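Local coordinates for protein thioesterase (Xanthomonas campestris pv. campestris, PDB 2FUJ) that probably hydrolyses fatty acyl-CoA thioesters, as a putative acyl-CoA thioesterase that assembles into a tetramer of hotdog-fold subunits, at residues K8-R12 with E81-E85; V17-M22 with P71-P75; Y36-R41 with I78-L82; P59-N65 with G111-W117. All coordinates share one frame. Numbering follows the deposited sequence.

Interaction 1 of 4, residues K8-R12 with E81-E85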
# COMPACT_ATOMS: atom_id res chain seq x y z
N LYS A 8 6.32 -6.76 -31.43
CA LYS A 8 6.75 -5.75 -30.42
C LYS A 8 5.87 -5.78 -29.17
O LYS A 8 6.35 -6.03 -28.07
CB LYS A 8 6.71 -4.34 -31.02
CG LYS A 8 8.07 -3.73 -31.27
CD LYS A 8 7.94 -2.31 -31.82
CE LYS A 8 7.36 -1.34 -30.79
NZ LYS A 8 8.23 -1.19 -29.58
N ILE A 9 4.58 -5.54 -29.37
CA ILE A 9 3.60 -5.50 -28.29
C ILE A 9 3.40 -6.85 -27.61
O ILE A 9 3.22 -7.88 -28.27
CB ILE A 9 2.23 -5.00 -28.78
CG1 ILE A 9 2.41 -3.78 -29.69
CG2 ILE A 9 1.36 -4.63 -27.60
CD1 ILE A 9 3.11 -2.53 -29.08
N LEU A 10 3.42 -6.84 -26.28
CA LEU A 10 3.23 -8.04 -25.48
C LEU A 10 1.80 -8.03 -24.94
O LEU A 10 1.11 -9.05 -24.93
CB LEU A 10 4.21 -8.06 -24.30
CG LEU A 10 5.68 -8.34 -24.65
CD1 LEU A 10 6.57 -8.17 -23.42
CD2 LEU A 10 5.79 -9.74 -25.21
N ALA A 11 1.36 -6.85 -24.50
CA ALA A 11 0.02 -6.69 -23.95
C ALA A 11 -0.38 -5.24 -23.74
O ALA A 11 0.47 -4.36 -23.62
CB ALA A 11 -0.07 -7.44 -22.63
N ARG A 12 -1.69 -5.00 -23.71
CA ARG A 12 -2.27 -3.68 -23.49
C ARG A 12 -3.34 -3.98 -22.44
O ARG A 12 -4.47 -4.37 -22.76
CB ARG A 12 -2.86 -3.13 -24.79
CG ARG A 12 -1.83 -3.10 -25.93
CD ARG A 12 -2.34 -2.45 -27.21
NE ARG A 12 -2.53 -1.01 -27.05
CZ ARG A 12 -3.71 -0.41 -26.96
NH1 ARG A 12 -4.82 -1.14 -27.00
NH2 ARG A 12 -3.79 0.91 -26.81
N GLU A 81 0.48 -0.53 -21.60
CA GLU A 81 1.01 -1.13 -22.80
C GLU A 81 2.41 -1.66 -22.53
O GLU A 81 3.29 -0.91 -22.11
CB GLU A 81 1.03 -0.07 -23.89
CG GLU A 81 1.56 -0.51 -25.22
CD GLU A 81 1.41 0.58 -26.26
OE1 GLU A 81 0.27 0.81 -26.73
OE2 GLU A 81 2.42 1.23 -26.59
N LEU A 82 2.60 -2.95 -22.77
CA LEU A 82 3.90 -3.58 -22.56
C LEU A 82 4.44 -4.10 -23.89
O LEU A 82 3.71 -4.66 -24.70
CB LEU A 82 3.76 -4.76 -21.60
CG LEU A 82 3.22 -4.44 -20.20
CD1 LEU A 82 3.16 -5.73 -19.39
CD2 LEU A 82 4.13 -3.42 -19.52
N PHE A 83 5.74 -3.91 -24.12
CA PHE A 83 6.35 -4.40 -25.36
C PHE A 83 7.79 -4.82 -25.10
O PHE A 83 8.37 -4.49 -24.06
CB PHE A 83 6.31 -3.33 -26.45
CG PHE A 83 6.87 -2.00 -26.03
CD1 PHE A 83 6.15 -1.16 -25.20
CD2 PHE A 83 8.14 -1.61 -26.45
CE1 PHE A 83 6.69 0.07 -24.79
CE2 PHE A 83 8.68 -0.39 -26.04
CZ PHE A 83 7.95 0.45 -25.21
N VAL A 84 8.37 -5.57 -26.04
CA VAL A 84 9.75 -6.03 -25.89
C VAL A 84 10.72 -4.96 -26.39
O VAL A 84 10.76 -4.65 -27.58
CB VAL A 84 9.99 -7.34 -26.67
CG1 VAL A 84 11.44 -7.79 -26.51
CG2 VAL A 84 9.05 -8.42 -26.18
N GLU A 85 11.48 -4.40 -25.47
CA GLU A 85 12.46 -3.38 -25.82
C GLU A 85 13.78 -4.06 -26.15
O GLU A 85 14.46 -3.69 -27.10
CB GLU A 85 12.67 -2.41 -24.67
CG GLU A 85 13.62 -1.27 -25.00
CD GLU A 85 13.94 -0.41 -23.80
OE1 GLU A 85 13.00 0.12 -23.16
OE2 GLU A 85 15.15 -0.27 -23.49
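Glu-81, Lys-8 and Phe-83 give up the most surface where strand 9-12 runs antiparallel to strand 81-84. At Phe-83 the pairing with Ile-9 is non-hydrogen-bonded, and Ile-9 CD1 lies 4.2 Å from Phe-83 CB. The Lys-8 side chain bends back toward Phe-83, NZ 3.2 Å from Phe-83 CD2, while Lys-8 O accepts a 2.9 Å hydrogen bond from Val-84 N. Between the two non-hydrogen-bonded pairs the register slips by one residue in a classic beta bulge: Leu-10 N and Ala-11 N both donate to Leu-82 O, at 2.7 and 3.2 Å. The bulge sits where an outermost strand of the hotdog sheet within this chain meets its neighbour; Leu-82, on the face it shares with Ala-11 and opposite Glu-81 and Phe-83, packs on helix 30-47. Leu-82 N returns a 2.7 Å bond to Ala-11 O. Glu-81 adds a weak salt bridge, OE1 to Arg-12 NE at 3.4 Å; its OE2 pairs with Arg-97, and Arg-12 with Glu-104.

Interaction 2 of 4, residues V17-M22 with P71-P75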
# COMPACT_ATOMS: atom_id res chain seq x y z
N VAL A 17 -7.70 2.62 -11.52
CA VAL A 17 -6.96 3.35 -10.50
C VAL A 17 -7.86 3.39 -9.26
O VAL A 17 -9.08 3.43 -9.38
CB VAL A 17 -6.64 4.80 -10.95
CG1 VAL A 17 -6.13 5.62 -9.77
CG2 VAL A 17 -5.60 4.77 -12.04
N ARG A 18 -7.25 3.38 -8.08
CA ARG A 18 -7.99 3.43 -6.83
C ARG A 18 -7.74 4.76 -6.16
O ARG A 18 -6.68 5.36 -6.33
CB ARG A 18 -7.56 2.29 -5.90
CG ARG A 18 -7.96 0.90 -6.34
CD ARG A 18 -7.31 -0.13 -5.43
NE ARG A 18 -7.48 -1.50 -5.90
CZ ARG A 18 -6.88 -2.55 -5.34
NH1 ARG A 18 -6.07 -2.38 -4.30
NH2 ARG A 18 -7.09 -3.77 -5.82
N TRP A 19 -8.72 5.23 -5.40
CA TRP A 19 -8.60 6.51 -4.71
C TRP A 19 -7.37 6.50 -3.80
O TRP A 19 -6.65 7.50 -3.72
CB TRP A 19 -9.87 6.77 -3.90
CG TRP A 19 -9.95 8.14 -3.31
CD1 TRP A 19 -10.31 9.29 -3.94
CD2 TRP A 19 -9.61 8.50 -1.97
NE1 TRP A 19 -10.22 10.36 -3.08
CE2 TRP A 19 -9.79 9.90 -1.86
CE3 TRP A 19 -9.17 7.79 -0.86
CZ2 TRP A 19 -9.55 10.59 -0.67
CZ3 TRP A 19 -8.92 8.47 0.32
CH2 TRP A 19 -9.11 9.86 0.40
N ARG A 20 -7.14 5.38 -3.12
CA ARG A 20 -6.00 5.23 -2.21
C ARG A 20 -4.65 5.31 -2.95
O ARG A 20 -3.60 5.43 -2.31
CB ARG A 20 -6.11 3.90 -1.46
CG ARG A 20 -4.87 3.44 -0.71
CD ARG A 20 -4.49 4.40 0.40
NE ARG A 20 -3.18 4.10 0.95
CZ ARG A 20 -2.32 5.03 1.38
NH1 ARG A 20 -2.64 6.31 1.32
NH2 ARG A 20 -1.13 4.66 1.82
N ASP A 21 -4.68 5.22 -4.28
CA ASP A 21 -3.45 5.27 -5.07
C ASP A 21 -2.81 6.65 -4.99
O ASP A 21 -1.61 6.79 -5.19
CB ASP A 21 -3.74 4.95 -6.54
CG ASP A 21 -3.98 3.47 -6.80
OD1 ASP A 21 -4.40 3.14 -7.93
OD2 ASP A 21 -3.75 2.63 -5.91
N MET A 22 -3.62 7.67 -4.72
CA MET A 22 -3.09 9.02 -4.62
C MET A 22 -2.42 9.28 -3.28
O MET A 22 -2.72 8.61 -2.29
CB MET A 22 -4.22 10.05 -4.84
CG MET A 22 -4.91 9.95 -6.20
SD MET A 22 -6.04 11.35 -6.52
CE MET A 22 -7.38 10.97 -5.39
N PRO A 71 1.08 14.05 -14.22
CA PRO A 71 0.33 13.52 -13.09
C PRO A 71 -0.95 12.80 -13.44
O PRO A 71 -1.68 13.19 -14.35
CB PRO A 71 0.08 14.76 -12.23
CG PRO A 71 -0.05 15.84 -13.25
CD PRO A 71 1.08 15.53 -14.21
N LEU A 72 -1.20 11.72 -12.70
CA LEU A 72 -2.38 10.90 -12.87
C LEU A 72 -3.26 11.12 -11.65
O LEU A 72 -2.78 11.11 -10.51
CB LEU A 72 -1.97 9.42 -12.95
CG LEU A 72 -3.07 8.36 -12.77
CD1 LEU A 72 -4.06 8.40 -13.93
CD2 LEU A 72 -2.42 7.00 -12.69
N VAL A 73 -4.55 11.34 -11.88
CA VAL A 73 -5.46 11.55 -10.77
C VAL A 73 -6.70 10.66 -10.89
O VAL A 73 -7.17 10.37 -11.98
CB VAL A 73 -5.92 13.03 -10.68
CG1 VAL A 73 -4.71 13.92 -10.53
CG2 VAL A 73 -6.71 13.41 -11.92
N TRP A 74 -7.19 10.21 -9.74
CA TRP A 74 -8.38 9.39 -9.69
C TRP A 74 -9.49 10.35 -10.13
O TRP A 74 -9.40 11.55 -9.87
CB TRP A 74 -8.59 8.92 -8.25
CG TRP A 74 -9.79 8.07 -8.00
CD1 TRP A 74 -9.83 6.71 -7.98
CD2 TRP A 74 -11.10 8.53 -7.68
NE1 TRP A 74 -11.10 6.29 -7.65
CE2 TRP A 74 -11.90 7.39 -7.46
CE3 TRP A 74 -11.68 9.80 -7.54
CZ2 TRP A 74 -13.25 7.47 -7.12
CZ3 TRP A 74 -13.03 9.88 -7.20
CH2 TRP A 74 -13.79 8.73 -7.00
N PRO A 75 -10.55 9.84 -10.78
CA PRO A 75 -10.85 8.45 -11.15
C PRO A 75 -10.46 8.04 -12.57
O PRO A 75 -11.13 7.20 -13.17
CB PRO A 75 -12.35 8.38 -10.96
CG PRO A 75 -12.78 9.71 -11.51
CD PRO A 75 -11.75 10.69 -10.98
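Two irregular loops of the hotdog subunit meet here: 17-22, which leads from strand 9-15 toward helix 30-47 and contains a 3-10 turn at 19-21, and 71-75, which precedes strand 78-87. Leu-72 comes first, its CD2 3.9 Å from Val-17 CG2; both side chains also pack on Tyr-36 of the helix and on Ile-78. Val-73 points its CA-to-CB bond away and meets the other segment at Met-22, whose SD is 4.3 Å from Val-73 CA. Trp-74 does most of the work. Its indole receives the edge of Trp-19 in a T-shaped stack, with the Trp-19 five-membered ring and the Trp-74 six-membered ring at a centroid distance of 5.2 Å and their planes at 88°. Trp-19 CB adds a CH-pi contact, 4.0 Å from the centroid of the Trp-74 five-membered ring. The stack lies at a subunit interface: Trp-74 NE1 and Trp-19 N both hydrogen-bond to Glu-39 of the second subunit, so one carboxylate bridges the two donors. Met-22 CE lies 3.7 Å from Trp-74 CB, on the same side of the indole plane as Trp-19. Just before the cis peptide bond that leads into Pro-75, Trp-74 N makes a weak hydrogen bond to Met-22 SD at 3.6 Å.

Interaction 3 of 4, residues Y36-R41 with I78-L82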
# COMPACT_ATOMS: atom_id res chain seq x y z
N TYR A 36 1.39 -0.81 -11.04
CA TYR A 36 0.54 -0.92 -12.23
C TYR A 36 1.27 -1.79 -13.25
O TYR A 36 0.67 -2.61 -13.93
CB TYR A 36 0.27 0.45 -12.86
CG TYR A 36 -0.53 1.41 -12.01
CD1 TYR A 36 -1.51 0.95 -11.13
CD2 TYR A 36 -0.33 2.78 -12.12
CE1 TYR A 36 -2.28 1.84 -10.39
CE2 TYR A 36 -1.10 3.68 -11.38
CZ TYR A 36 -2.08 3.20 -10.52
OH TYR A 36 -2.84 4.09 -9.80
N LEU A 37 2.58 -1.59 -13.35
CA LEU A 37 3.39 -2.35 -14.30
C LEU A 37 3.43 -3.82 -13.90
O LEU A 37 3.44 -4.71 -14.74
CB LEU A 37 4.80 -1.77 -14.37
CG LEU A 37 4.85 -0.34 -14.88
CD1 LEU A 37 6.27 0.19 -14.81
CD2 LEU A 37 4.33 -0.31 -16.32
N GLU A 38 3.45 -4.05 -12.59
CA GLU A 38 3.46 -5.41 -12.06
C GLU A 38 2.16 -6.11 -12.42
O GLU A 38 2.17 -7.22 -12.97
CB GLU A 38 3.63 -5.34 -10.54
CG GLU A 38 3.61 -6.66 -9.82
CD GLU A 38 3.69 -6.44 -8.32
OE1 GLU A 38 2.68 -6.00 -7.72
OE2 GLU A 38 4.77 -6.69 -7.74
N GLU A 39 1.03 -5.47 -12.12
CA GLU A 39 -0.27 -6.07 -12.42
C GLU A 39 -0.38 -6.42 -13.90
O GLU A 39 -0.84 -7.50 -14.26
CB GLU A 39 -1.40 -5.10 -12.04
CG GLU A 39 -2.80 -5.74 -12.03
CD GLU A 39 -2.93 -6.89 -11.05
OE1 GLU A 39 -2.15 -6.94 -10.07
OE2 GLU A 39 -3.82 -7.75 -11.25
N ALA A 40 0.06 -5.51 -14.76
CA ALA A 40 0.00 -5.76 -16.20
C ALA A 40 0.82 -7.00 -16.57
O ALA A 40 0.37 -7.82 -17.35
CB ALA A 40 0.52 -4.54 -16.97
N ARG A 41 2.01 -7.14 -16.00
CA ARG A 41 2.84 -8.30 -16.31
C ARG A 41 2.20 -9.63 -15.92
O ARG A 41 2.23 -10.60 -16.69
CB ARG A 41 4.21 -8.20 -15.63
CG ARG A 41 5.08 -7.08 -16.15
CD ARG A 41 6.55 -7.36 -15.83
NE ARG A 41 6.76 -7.58 -14.41
CZ ARG A 41 6.81 -6.62 -13.49
NH1 ARG A 41 6.66 -5.35 -13.85
NH2 ARG A 41 7.00 -6.93 -12.22
N ILE A 78 -6.36 3.65 -16.31
CA ILE A 78 -5.29 3.62 -17.29
C ILE A 78 -5.22 2.39 -18.17
O ILE A 78 -5.92 1.41 -17.97
CB ILE A 78 -3.94 3.72 -16.56
CG1 ILE A 78 -3.82 2.55 -15.58
CG2 ILE A 78 -3.86 5.05 -15.83
CD1 ILE A 78 -4.53 2.65 -14.23
N LEU A 79 -4.34 2.46 -19.16
CA LEU A 79 -4.10 1.36 -20.07
C LEU A 79 -2.60 1.13 -20.06
O LEU A 79 -1.83 2.03 -20.43
CB LEU A 79 -4.55 1.72 -21.49
CG LEU A 79 -4.26 0.63 -22.50
CD1 LEU A 79 -5.09 -0.60 -22.18
CD2 LEU A 79 -4.57 1.13 -23.89
N VAL A 80 -2.17 -0.04 -19.62
CA VAL A 80 -0.75 -0.32 -19.57
C VAL A 80 -0.31 -1.16 -20.75
O VAL A 80 -0.68 -2.32 -20.89
CB VAL A 80 -0.35 -1.02 -18.27
CG1 VAL A 80 1.16 -1.17 -18.20
CG2 VAL A 80 -0.85 -0.22 -17.10
N GLU A 81 0.48 -0.53 -21.60
CA GLU A 81 1.01 -1.13 -22.80
C GLU A 81 2.41 -1.66 -22.53
O GLU A 81 3.29 -0.91 -22.11
CB GLU A 81 1.03 -0.07 -23.89
CG GLU A 81 1.56 -0.51 -25.22
CD GLU A 81 1.41 0.58 -26.26
OE1 GLU A 81 0.27 0.81 -26.73
OE2 GLU A 81 2.42 1.23 -26.59
N LEU A 82 2.60 -2.95 -22.77
CA LEU A 82 3.90 -3.58 -22.56
C LEU A 82 4.44 -4.10 -23.89
O LEU A 82 3.71 -4.66 -24.70
CB LEU A 82 3.76 -4.76 -21.60
CG LEU A 82 3.22 -4.44 -20.20
CD1 LEU A 82 3.16 -5.73 -19.39
CD2 LEU A 82 4.13 -3.42 -19.52
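This is a buried helix-on-sheet contact near the centre of the chain, where helix 30-47, the sausage of the hotdog fold, lies against strand 78-87 of the sheet that wraps it. The segment axes cross at -65° and come within 8.9 Å. The small Ala-40 sits at the nearest approach, its CA 6.4 Å from Val-80 CA, and its CB touches both Val-80 CG1 at 3.6 Å and Leu-82 CD1 at 3.8 Å. One turn earlier, Leu-37 CD2 reaches Val-80 CG1 at 3.8 Å, and Tyr-36 lays a ring face over Ile-78 CD1, with Tyr-36 CZ 4.5 Å away. Alternation along the strand sends Ile-78, Val-80 and Leu-82 toward the helix, whereas Glu-81 points away and pairs with Arg-97. The hydroxyl of Tyr-36 bonds to Asp-21, and Glu-39 of this helix reaches the second subunit. Between the two segments the chemistry is wholly apolar, so helix and strand are held by shape and exclusion of water rather than by directional bonds.

Interaction 4 of 4, residues P59-N65 with G111-W117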
# COMPACT_ATOMS: atom_id res chain seq x y z
N PRO A 59 11.06 -16.03 -13.33
CA PRO A 59 11.40 -14.62 -13.54
C PRO A 59 11.45 -13.77 -12.28
O PRO A 59 10.63 -13.91 -11.38
CB PRO A 59 10.30 -14.15 -14.48
CG PRO A 59 9.12 -14.85 -13.93
CD PRO A 59 9.64 -16.27 -13.67
N VAL A 60 12.43 -12.87 -12.24
CA VAL A 60 12.59 -11.95 -11.12
C VAL A 60 12.96 -10.60 -11.71
O VAL A 60 13.73 -10.53 -12.68
CB VAL A 60 13.69 -12.42 -10.14
CG1 VAL A 60 13.33 -13.78 -9.56
CG2 VAL A 60 15.03 -12.49 -10.84
N VAL A 61 12.42 -9.53 -11.16
CA VAL A 61 12.71 -8.20 -11.65
C VAL A 61 14.07 -7.71 -11.17
O VAL A 61 14.32 -7.62 -9.97
CB VAL A 61 11.64 -7.19 -11.20
CG1 VAL A 61 12.08 -5.78 -11.53
CG2 VAL A 61 10.33 -7.51 -11.89
N ALA A 62 14.94 -7.40 -12.12
CA ALA A 62 16.28 -6.93 -11.81
C ALA A 62 16.34 -5.42 -11.70
O ALA A 62 17.18 -4.87 -10.99
CB ALA A 62 17.25 -7.41 -12.88
N ALA A 63 15.44 -4.74 -12.41
CA ALA A 63 15.40 -3.28 -12.38
C ALA A 63 14.09 -2.69 -12.89
O ALA A 63 13.45 -3.25 -13.78
CB ALA A 63 16.57 -2.72 -13.21
N THR A 64 13.70 -1.56 -12.31
CA THR A 64 12.51 -0.84 -12.74
C THR A 64 12.97 0.58 -13.04
O THR A 64 13.53 1.25 -12.18
CB THR A 64 11.38 -0.80 -11.67
OG1 THR A 64 11.91 -0.34 -10.42
CG2 THR A 64 10.77 -2.18 -11.51
N ASN A 65 12.75 1.01 -14.28
CA ASN A 65 13.16 2.33 -14.73
C ASN A 65 11.90 3.01 -15.22
O ASN A 65 11.47 2.81 -16.35
CB ASN A 65 14.19 2.19 -15.84
CG ASN A 65 15.36 1.31 -15.44
OD1 ASN A 65 15.57 0.24 -16.01
ND2 ASN A 65 16.12 1.75 -14.45
N GLY A 111 9.19 3.99 -19.98
CA GLY A 111 10.40 3.47 -19.36
C GLY A 111 10.38 1.97 -19.57
O GLY A 111 9.79 1.48 -20.52
N ASN A 112 11.02 1.22 -18.68
CA ASN A 112 11.04 -0.22 -18.81
C ASN A 112 11.31 -0.94 -17.50
O ASN A 112 11.61 -0.32 -16.48
CB ASN A 112 12.11 -0.65 -19.82
CG ASN A 112 13.50 -0.22 -19.41
OD1 ASN A 112 14.05 0.73 -19.95
ND2 ASN A 112 14.06 -0.92 -18.43
N VAL A 113 11.20 -2.26 -17.56
CA VAL A 113 11.47 -3.14 -16.43
C VAL A 113 12.33 -4.28 -16.98
O VAL A 113 11.99 -4.89 -18.00
CB VAL A 113 10.18 -3.73 -15.84
CG1 VAL A 113 10.52 -4.70 -14.72
CG2 VAL A 113 9.28 -2.62 -15.32
N VAL A 114 13.44 -4.56 -16.31
CA VAL A 114 14.32 -5.63 -16.76
C VAL A 114 14.03 -6.88 -15.96
O VAL A 114 14.10 -6.88 -14.73
CB VAL A 114 15.80 -5.25 -16.57
CG1 VAL A 114 16.68 -6.43 -16.92
CG2 VAL A 114 16.14 -4.06 -17.45
N VAL A 115 13.67 -7.95 -16.67
CA VAL A 115 13.35 -9.22 -16.04
C VAL A 115 14.41 -10.26 -16.39
O VAL A 115 14.88 -10.32 -17.52
CB VAL A 115 11.99 -9.74 -16.52
CG1 VAL A 115 11.74 -11.13 -15.98
CG2 VAL A 115 10.89 -8.78 -16.08
N VAL A 116 14.77 -11.07 -15.40
CA VAL A 116 15.76 -12.12 -15.60
C VAL A 116 15.24 -13.42 -15.00
O VAL A 116 14.47 -13.39 -14.04
CB VAL A 116 17.12 -11.76 -14.92
CG1 VAL A 116 17.64 -10.44 -15.46
CG2 VAL A 116 16.93 -11.67 -13.41
N TRP A 117 15.61 -14.55 -15.59
CA TRP A 117 15.19 -15.83 -15.06
C TRP A 117 16.40 -16.41 -14.37
O TRP A 117 17.34 -16.89 -15.02
CB TRP A 117 14.68 -16.75 -16.18
CG TRP A 117 13.42 -16.24 -16.81
CD1 TRP A 117 13.30 -15.11 -17.58
CD2 TRP A 117 12.10 -16.78 -16.69
NE1 TRP A 117 11.99 -14.92 -17.93
CE2 TRP A 117 11.23 -15.93 -17.40
CE3 TRP A 117 11.57 -17.90 -16.04
CZ2 TRP A 117 9.85 -16.16 -17.48
CZ3 TRP A 117 10.19 -18.14 -16.12
CH2 TRP A 117 9.35 -17.27 -16.84
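A classic beta bulge interrupts the pairing of strands 59-65 and 111-116: Ala-62 N and Ala-63 N both point at Val-114 O, the first at 2.8 Å, the second a weak bond at 3.4 Å. Ala-62, near alpha backbone angles, is the extra residue, and past it the register shifts by one. Before the bulge, Val-60 N donates to Val-116 O at 2.8 Å. Val-116 N donates back to Val-60 O at 3.0 Å. The side chains of this pair touch, Val-60 CG2 to Val-116 CG2 at 3.3 Å. Beyond the bulge, Val-114 N bonds to Ala-63 O at 2.8 Å. The two strands form one edge of the antiparallel hotdog sheet within this chain, with Thr-64 and Val-113 on the face turned to helix 30-47. That edge is continued across the tetramer: residues 63-65 pair antiparallel with a strand of the fourth subunit, whose Tyr-68 also binds the Thr-64 hydroxyl. Asn-65 N donates to Asn-112 O at 2.8 Å and Asn-112 N to Asn-65 O at 2.9 Å; their side chains add a weak bond, Asn-112 ND2 to Asn-65 OD1 at 3.1 Å. Next to them Gly-111 CA lies 3.3 Å from Asn-65 O, where a CB would clash. At the far end Pro-59 packs over a face of the Trp-117 indole.

How the interactions relate
Interaction 3 lies in the apolar core, its centre about 4 Å from the centre of the chain, while interactions 1 and 4 lie farther out, are partly buried and rest on backbone hydrogen bonds with a bulge in each. These two pair the outermost strands, 9-15 and 58-68, with their neighbours at opposite edges of one sheet. Interactions 1 and 3 share Glu-81 and Leu-82: Leu-82 faces the helix, Glu-81 the other side. Arg-41 of interaction 3 packs on Val-61 and Val-113 of interaction 4. Interaction 2, also buried, joins loops by aromatic packing and meets interaction 3 through Tyr-36; both touch the second subunit. Interactions 3 and 4 reach the fourth, where interaction 4 continues the sheet.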